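Local coordinates for protein 4-aminobutyrate transaminase (Acinetobacter baumannii, PDB 6WOP) that probably transfers the amino group of 4-aminobutyrate to 2-oxoglutarate, using pyridoxal 5'-phosphate as cofactor, at residues Val188-Ile191 with Phe192-Ile196. Sequence-based numbering, arbitrary orientation.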
loop_
_atom_site.group_PDB
_atom_site.type_symbol
_atom_site.label_atom_id
_atom_site.label_comp_id
_atom_site.label_asym_id
_atom_site.label_seq_id
_atom_site.Cartn_x
_atom_site.Cartn_y
_atom_site.Cartn_z
ATOM N N VAL A 188 -16.783 11.740 8.493
ATOM C CA VAL A 188 -16.295 11.836 7.104
ATOM C C VAL A 188 -15.345 13.033 6.936
ATOM O O VAL A 188 -14.241 12.952 6.360
ATOM C CB VAL A 188 -17.504 11.918 6.158
ATOM C CG1 VAL A 188 -17.024 12.057 4.721
ATOM C CG2 VAL A 188 -18.364 10.605 6.341
ATOM N N GLU A 189 -15.743 14.171 7.465
ATOM C CA GLU A 189 -14.887 15.334 7.324
ATOM C C GLU A 189 -13.557 15.139 8.067
ATOM O O GLU A 189 -12.527 15.695 7.658
ATOM C CB GLU A 189 -15.647 16.582 7.816
ATOM C CG GLU A 189 -16.918 16.830 6.961
ATOM C CD GLU A 189 -17.832 17.895 7.509
ATOM O OE1 GLU A 189 -17.886 18.084 8.770
ATOM O OE2 GLU A 189 -18.502 18.554 6.661
ATOM N N ASP A 190 -13.561 14.426 9.197
ATOM C CA ASP A 190 -12.286 14.162 9.871
ATOM C C ASP A 190 -11.382 13.302 8.984
ATOM O O ASP A 190 -10.160 13.421 9.032
ATOM C CB ASP A 190 -12.530 13.444 11.213
ATOM C CG ASP A 190 -13.189 14.340 12.276
ATOM O OD1 ASP A 190 -13.270 15.610 12.100
ATOM O OD2 ASP A 190 -13.627 13.765 13.317
ATOM N N ILE A 191 -11.964 12.376 8.213
ATOM C CA ILE A 191 -11.142 11.602 7.275
ATOM C C ILE A 191 -10.462 12.545 6.279
ATOM O O ILE A 191 -9.261 12.418 5.994
ATOM C CB ILE A 191 -12.022 10.543 6.563
ATOM C CG1 ILE A 191 -12.364 9.412 7.577
ATOM C CG2 ILE A 191 -11.274 9.913 5.332
ATOM C CD1 ILE A 191 -13.405 8.418 7.026
ATOM N N PHE A 192 -11.222 13.502 5.719
ATOM C CA PHE A 192 -10.597 14.485 4.819
ATOM C C PHE A 192 -9.505 15.248 5.539
ATOM O O PHE A 192 -8.482 15.642 4.933
ATOM C CB PHE A 192 -11.619 15.503 4.322
ATOM C CG PHE A 192 -12.715 14.927 3.480
ATOM C CD1 PHE A 192 -12.495 13.852 2.682
ATOM C CD2 PHE A 192 -13.961 15.530 3.472
ATOM C CE1 PHE A 192 -13.511 13.341 1.852
ATOM C CE2 PHE A 192 -14.989 15.024 2.659
ATOM C CZ PHE A 192 -14.750 13.934 1.851
ATOM N N SER A 193 -9.764 15.599 6.813
ATOM C CA SER A 193 -8.825 16.450 7.524
ATOM C C SER A 193 -7.563 15.708 7.923
ATOM O O SER A 193 -6.548 16.349 8.151
ATOM C CB SER A 193 -9.442 17.027 8.813
ATOM O OG SER A 193 -10.529 17.867 8.528
ATOM N N GLU A 194 -7.643 14.402 8.122
ATOM C CA GLU A 194 -6.592 13.629 8.779
ATOM C C GLU A 194 -5.942 12.577 7.904
ATOM O O GLU A 194 -4.745 12.302 8.104
ATOM C CB GLU A 194 -7.152 12.918 10.033
ATOM C CG GLU A 194 -7.704 13.978 11.060
ATOM C CD GLU A 194 -8.543 13.356 12.178
ATOM O OE1 GLU A 194 -8.693 12.113 12.223
ATOM O OE2 GLU A 194 -9.060 14.125 12.993
ATOM N N ASP A 195 -6.718 11.904 7.043
ATOM C CA ASP A 195 -6.291 10.699 6.339
ATOM C C ASP A 195 -6.009 10.938 4.866
ATOM O O ASP A 195 -5.016 10.416 4.304
ATOM C CB ASP A 195 -7.377 9.601 6.454
ATOM C CG ASP A 195 -7.469 9.010 7.848
ATOM O OD1 ASP A 195 -6.488 8.352 8.276
ATOM O OD2 ASP A 195 -8.500 9.229 8.522
ATOM N N ILE A 196 -6.916 11.639 4.194
ATOM C CA ILE A 196 -6.859 11.678 2.731
ATOM C C ILE A 196 -7.590 12.922 2.237
ATOM O O ILE A 196 -8.740 13.181 2.627
ATOM C CB ILE A 196 -7.457 10.408 2.081
ATOM C CG1 ILE A 196 -7.261 10.508 0.560
ATOM C CG2 ILE A 196 -8.997 10.155 2.518
ATOM C CD1 ILE A 196 -7.622 9.202 -0.230
HETATM O O HOH W 1 -12.710 18.278 6.637
HETATM O O HOH W 2 -13.213 17.734 10.212
#
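Phe192 passes one face of its ring beneath Val188, whose CG1 stands above the plane, displaced toward the CE2-CZ side and 4.1 Å from CZ. With chi1 at -64° the ring swings back along the helix, and Val188 O lies over the same face. That oxygen also takes the Phe192 N-H in its carbonyl plane. On the inner side, Ile191 CG2 meets Ile196 CG2 at 3.6 Å, the two branches side by side; Val188, Ile191 and Phe192 pack on strand 131-135, and His233 meets the Phe192 ring edge-to-face. This is the C-terminal turn of helix 181-194, which lies against the mixed seven-stranded sheet holding strands 131-135, 167-170 and 201-206, in the fold-type I architecture of class-III aminotransferases. Ile191 O takes the regular i+4 bond from Asp195 N at 2.8 Å and, in addition, an i+5 bond from Ile196 N at 3.1 Å, the donors coming from opposite faces of its carbonyl plane, and the chain leaves toward strand 201-206. On the side turned to the second subunit, one water joins Glu189 O to Ser193 OG, and a second links that hydroxyl to Asp190 OD1. The carboxylates of Asp190 and Glu194 run nearly parallel, planes 14° apart, with OD1 of Asp190 4.6 Å from OE2 of Glu194. Arg171 of the second subunit forms a salt bridge with Glu194 OE1, and its Lys386 a long, weak ion pair with Asp190 OD1, which together should offset the like charges; His169 of that subunit is hydrogen-bonded to Asp195 OD1.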